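Local coordinates for Emp46p (Saccharomyces cerevisiae, PDB 2A6V), which acts as a cargo receptor with a carbohydrate recognition domain of the legume-like lectin family and is involved in the secretion of glycoproteins, at residues S80-Q91 and F108-D119. Sequence-based numbering, arbitrary orientation.
Sequences STKGGLAFWLKQ and FNGLMILLRLDD
Strands 84-90 and 111-115 run antiparallel at 158°, their axes 4.6 Å apart, with L85-L115, F87-I113 and L89-L111 as hydrogen-bonded pairs. On the face carrying A86, W88 and M112, the methionine, with CG anti to its backbone N, extends alongside the indole: M112 CG sits over the six-membered ring of W88, 3.8 Å from its centroid and 20° off the normal, a CH-pi contact. Its SD reaches CH2 of W88 at 3.4 Å, an oblique Met-aromatic contact. W88 CZ3 lies over the centre of the F108 face, 4.0 Å from F108 CZ, and planes at 88° make the pair T-shaped. W88 NE1 is hydrogen-bonded to S200 OG on the neighbouring strand 196-202. The opposite face bears L85, F87, L89, L111, I113 and L115; CD1 of L115 meets the F87 ring at its edge, and L85, L89 and L115 touch strand 66-75 of the second sheet. At the Q91-N109 end, Q91 NE2 donates to N109 OD1 at 2.8 Å from above the carbonyl plane, the two amides nearly perpendicular. Near the other end, K82 NZ and R116 NH1 share a bridging water, while R116 NH2 forms salt bridges with D119 and, at longer range, D118, both with weak hydrogen bonds; these carboxylates probably offset the like charges. The side chains thus give this strand pair of the concanavalin-type beta sandwich an apolar middle and polar, partly water-mediated ends.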
loop_
_atom_site.group_PDB
_atom_site.type_symbol
_atom_site.label_atom_id
_atom_site.label_comp_id
_atom_site.label_asym_id
_atom_site.label_seq_id
_atom_site.Cartn_x
_atom_site.Cartn_y
_atom_site.Cartn_z
ATOM N N SER A 80 -8.309 1.488 -19.929
ATOM C CA SER A 80 -6.889 1.736 -20.030
ATOM C C SER A 80 -6.510 2.984 -19.226
ATOM O O SER A 80 -7.204 3.989 -19.261
ATOM C CB SER A 80 -6.506 1.896 -21.508
ATOM O OG SER A 80 -5.119 2.080 -21.666
ATOM N N THR A 81 -5.399 2.882 -18.503
ATOM C CA THR A 81 -4.895 3.963 -17.676
ATOM C C THR A 81 -3.533 3.566 -17.143
ATOM O O THR A 81 -3.237 2.377 -17.029
ATOM C CB THR A 81 -5.862 4.215 -16.489
ATOM O OG1 THR A 81 -5.352 5.267 -15.671
ATOM C CG2 THR A 81 -5.967 2.999 -15.530
ATOM N N LYS A 82 -2.703 4.556 -16.838
ATOM C CA LYS A 82 -1.447 4.330 -16.130
ATOM C C LYS A 82 -1.581 4.576 -14.636
ATOM O O LYS A 82 -0.628 4.410 -13.883
ATOM C CB LYS A 82 -0.347 5.215 -16.724
ATOM C CG LYS A 82 0.103 4.721 -18.118
ATOM C CD LYS A 82 0.854 3.381 -18.018
ATOM C CE LYS A 82 1.212 2.817 -19.370
ATOM N NZ LYS A 82 1.634 1.400 -19.302
ATOM N N GLY A 83 -2.783 4.937 -14.191
ATOM C CA GLY A 83 -3.024 5.128 -12.777
ATOM C C GLY A 83 -2.917 3.832 -12.021
ATOM O O GLY A 83 -3.038 2.753 -12.583
ATOM N N GLY A 84 -2.686 3.930 -10.726
ATOM C CA GLY A 84 -2.537 2.750 -9.907
ATOM C C GLY A 84 -2.475 3.067 -8.436
ATOM O O GLY A 84 -2.426 4.239 -8.048
ATOM N N LEU A 85 -2.457 2.007 -7.623
ATOM C CA LEU A 85 -2.528 2.028 -6.173
ATOM C C LEU A 85 -1.364 1.224 -5.596
ATOM O O LEU A 85 -1.168 0.050 -5.933
ATOM C CB LEU A 85 -3.860 1.432 -5.745
ATOM C CG LEU A 85 -4.038 1.097 -4.270
ATOM C CD1 LEU A 85 -4.037 2.311 -3.366
ATOM C CD2 LEU A 85 -5.357 0.339 -4.073
ATOM N N ALA A 86 -0.567 1.856 -4.754
ATOM C CA ALA A 86 0.649 1.273 -4.183
ATOM C C ALA A 86 0.570 1.130 -2.682
ATOM O O ALA A 86 0.001 1.995 -1.999
ATOM C CB ALA A 86 1.879 2.096 -4.578
ATOM N N PHE A 87 1.152 0.053 -2.167
ATOM C CA PHE A 87 1.332 -0.167 -0.742
ATOM C C PHE A 87 2.814 -0.268 -0.483
ATOM O O PHE A 87 3.491 -1.029 -1.171
ATOM C CB PHE A 87 0.597 -1.430 -0.316
ATOM C CG PHE A 87 -0.865 -1.337 -0.551
ATOM C CD1 PHE A 87 -1.682 -0.702 0.372
ATOM C CD2 PHE A 87 -1.437 -1.853 -1.702
ATOM C CE1 PHE A 87 -3.036 -0.588 0.138
ATOM C CE2 PHE A 87 -2.784 -1.738 -1.931
ATOM C CZ PHE A 87 -3.595 -1.098 -1.005
ATOM N N TRP A 88 3.289 0.454 0.521
ATOM C CA TRP A 88 4.701 0.690 0.719
ATOM C C TRP A 88 5.178 0.220 2.086
ATOM O O TRP A 88 4.486 0.410 3.108
ATOM C CB TRP A 88 4.995 2.179 0.659
ATOM C CG TRP A 88 4.578 2.886 -0.567
ATOM C CD1 TRP A 88 3.396 3.517 -0.761
ATOM C CD2 TRP A 88 5.333 3.067 -1.774
ATOM N NE1 TRP A 88 3.353 4.077 -2.013
ATOM C CE2 TRP A 88 4.533 3.813 -2.656
ATOM C CE3 TRP A 88 6.613 2.685 -2.194
ATOM C CZ2 TRP A 88 4.969 4.191 -3.932
ATOM C CZ3 TRP A 88 7.036 3.050 -3.478
ATOM C CH2 TRP A 88 6.207 3.794 -4.320
ATOM N N LEU A 89 6.364 -0.369 2.090
ATOM C CA LEU A 89 7.186 -0.520 3.284
ATOM C C LEU A 89 8.539 0.077 2.905
ATOM O O LEU A 89 9.207 -0.467 2.030
ATOM C CB LEU A 89 7.346 -2.001 3.661
ATOM C CG LEU A 89 6.100 -2.807 3.991
ATOM C CD1 LEU A 89 6.510 -4.201 4.451
ATOM C CD2 LEU A 89 5.274 -2.156 5.062
ATOM N N LYS A 90 8.928 1.199 3.501
ATOM C CA LYS A 90 10.150 1.907 3.088
ATOM C C LYS A 90 11.072 2.196 4.275
ATOM O O LYS A 90 10.612 2.398 5.388
ATOM C CB LYS A 90 9.777 3.218 2.397
ATOM C CG LYS A 90 9.034 3.028 1.082
ATOM C CD LYS A 90 9.269 4.129 0.038
ATOM C CE LYS A 90 9.257 5.512 0.634
ATOM N NZ LYS A 90 9.484 6.538 -0.400
ATOM N N GLN A 91 12.379 2.197 4.026
ATOM C CA GLN A 91 13.374 2.495 5.066
ATOM C C GLN A 91 14.303 3.601 4.604
ATOM O O GLN A 91 14.285 3.997 3.437
ATOM C CB GLN A 91 14.172 1.236 5.438
ATOM C CG GLN A 91 14.920 0.598 4.277
ATOM C CD GLN A 91 15.883 -0.492 4.713
ATOM O OE1 GLN A 91 16.050 -0.747 5.913
ATOM N NE2 GLN A 91 16.520 -1.138 3.741
ATOM N N PHE A 108 14.066 4.728 -4.178
ATOM C CA PHE A 108 13.645 4.478 -2.804
ATOM C C PHE A 108 14.268 3.175 -2.323
ATOM O O PHE A 108 14.801 2.395 -3.107
ATOM C CB PHE A 108 12.109 4.439 -2.698
ATOM C CG PHE A 108 11.475 3.259 -3.382
ATOM C CD1 PHE A 108 11.199 2.082 -2.688
ATOM C CD2 PHE A 108 11.160 3.320 -4.719
ATOM C CE1 PHE A 108 10.621 0.995 -3.351
ATOM C CE2 PHE A 108 10.591 2.252 -5.372
ATOM C CZ PHE A 108 10.314 1.086 -4.691
ATOM N N ASN A 109 14.206 2.984 -1.018
ATOM C CA ASN A 109 14.741 1.820 -0.363
ATOM C C ASN A 109 13.588 1.118 0.320
ATOM O O ASN A 109 13.079 1.557 1.353
ATOM C CB ASN A 109 15.803 2.235 0.651
ATOM C CG ASN A 109 16.686 1.092 1.049
ATOM O OD1 ASN A 109 16.236 -0.049 1.203
ATOM N ND2 ASN A 109 17.979 1.386 1.204
ATOM N N GLY A 110 13.131 0.045 -0.292
ATOM C CA GLY A 110 12.051 -0.708 0.292
ATOM C C GLY A 110 11.260 -1.508 -0.699
ATOM O O GLY A 110 11.769 -1.916 -1.741
ATOM N N LEU A 111 9.995 -1.713 -0.353
ATOM C CA LEU A 111 9.080 -2.601 -1.040
ATOM C C LEU A 111 7.868 -1.811 -1.481
ATOM O O LEU A 111 7.311 -1.036 -0.705
ATOM C CB LEU A 111 8.656 -3.718 -0.098
ATOM C CG LEU A 111 7.501 -4.611 -0.528
ATOM C CD1 LEU A 111 7.850 -5.470 -1.769
ATOM C CD2 LEU A 111 7.061 -5.500 0.636
ATOM N N MET A 112 7.512 -1.970 -2.750
ATOM C CA MET A 112 6.313 -1.389 -3.323
ATOM C C MET A 112 5.473 -2.523 -3.893
ATOM O O MET A 112 5.926 -3.236 -4.802
ATOM C CB MET A 112 6.676 -0.417 -4.447
ATOM C CG MET A 112 5.474 0.268 -5.068
ATOM S SD MET A 112 5.772 1.264 -6.522
ATOM C CE MET A 112 6.169 0.006 -7.700
ATOM N N ILE A 113 4.235 -2.649 -3.434
ATOM C CA ILE A 113 3.276 -3.617 -3.937
ATOM C C ILE A 113 2.226 -2.822 -4.685
ATOM O O ILE A 113 1.532 -1.979 -4.096
ATOM C CB ILE A 113 2.658 -4.450 -2.791
ATOM C CG1 ILE A 113 3.779 -5.203 -2.038
ATOM C CG2 ILE A 113 1.591 -5.379 -3.329
ATOM C CD1 ILE A 113 3.309 -5.990 -0.823
ATOM N N LEU A 114 2.098 -3.066 -5.981
ATOM C CA LEU A 114 1.413 -2.180 -6.866
ATOM C C LEU A 114 0.250 -2.881 -7.533
ATOM O O LEU A 114 0.424 -3.959 -8.098
ATOM C CB LEU A 114 2.390 -1.673 -7.920
ATOM C CG LEU A 114 1.836 -0.790 -9.008
ATOM C CD1 LEU A 114 1.261 0.516 -8.481
ATOM C CD2 LEU A 114 2.953 -0.511 -10.005
ATOM N N LEU A 115 -0.935 -2.272 -7.465
ATOM C CA LEU A 115 -2.109 -2.633 -8.234
ATOM C C LEU A 115 -2.208 -1.669 -9.390
ATOM O O LEU A 115 -2.399 -0.462 -9.194
ATOM C CB LEU A 115 -3.392 -2.573 -7.410
ATOM C CG LEU A 115 -3.604 -3.753 -6.472
ATOM C CD1 LEU A 115 -2.515 -3.855 -5.391
ATOM C CD2 LEU A 115 -4.952 -3.725 -5.868
ATOM N N ARG A 116 -2.033 -2.175 -10.604
ATOM C CA ARG A 116 -2.115 -1.341 -11.798
ATOM C C ARG A 116 -2.368 -2.227 -13.000
ATOM O O ARG A 116 -2.486 -3.447 -12.864
ATOM C CB ARG A 116 -0.840 -0.517 -11.991
ATOM C CG ARG A 116 0.368 -1.245 -12.551
ATOM C CD ARG A 116 1.325 -0.329 -13.325
ATOM N NE ARG A 116 2.444 -1.074 -13.892
ATOM C CZ ARG A 116 3.081 -0.738 -15.004
ATOM N NH1 ARG A 116 2.731 0.359 -15.681
ATOM N NH2 ARG A 116 4.069 -1.507 -15.456
ATOM N N LEU A 117 -2.477 -1.594 -14.156
ATOM C CA LEU A 117 -2.458 -2.308 -15.424
ATOM C C LEU A 117 -1.016 -2.411 -15.853
ATOM O O LEU A 117 -0.434 -1.473 -16.419
ATOM C CB LEU A 117 -3.320 -1.589 -16.453
ATOM C CG LEU A 117 -4.747 -1.275 -16.011
ATOM C CD1 LEU A 117 -5.554 -0.754 -17.136
ATOM C CD2 LEU A 117 -5.423 -2.468 -15.402
ATOM N N ASP A 118 -0.404 -3.528 -15.513
ATOM C CA ASP A 118 0.966 -3.747 -15.896
ATOM C C ASP A 118 1.037 -3.826 -17.417
ATOM O O ASP A 118 0.097 -4.257 -18.067
ATOM C CB ASP A 118 1.478 -5.019 -15.248
ATOM C CG ASP A 118 2.875 -5.343 -15.666
ATOM O OD1 ASP A 118 3.826 -4.855 -15.051
ATOM O OD2 ASP A 118 3.100 -6.089 -16.631
ATOM N N ASP A 119 2.130 -3.353 -17.996
ATOM C CA ASP A 119 2.125 -3.197 -19.458
ATOM C C ASP A 119 2.101 -4.523 -20.173
ATOM O O ASP A 119 1.713 -4.574 -21.327
ATOM C CB ASP A 119 3.253 -2.320 -19.968
ATOM C CG ASP A 119 4.578 -2.696 -19.424
ATOM O OD1 ASP A 119 4.855 -2.401 -18.223
ATOM O OD2 ASP A 119 5.449 -3.196 -20.163
HETATM O O HOH W 1 -2.139 1.289 -14.691
HETATM O O HOH W 2 1.468 2.761 -14.714
HETATM O O HOH W 3 4.259 1.186 -17.998
HETATM O O HOH W 4 -0.060 -0.594 -18.796
HETATM O O HOH W 5 13.224 5.041 0.736
#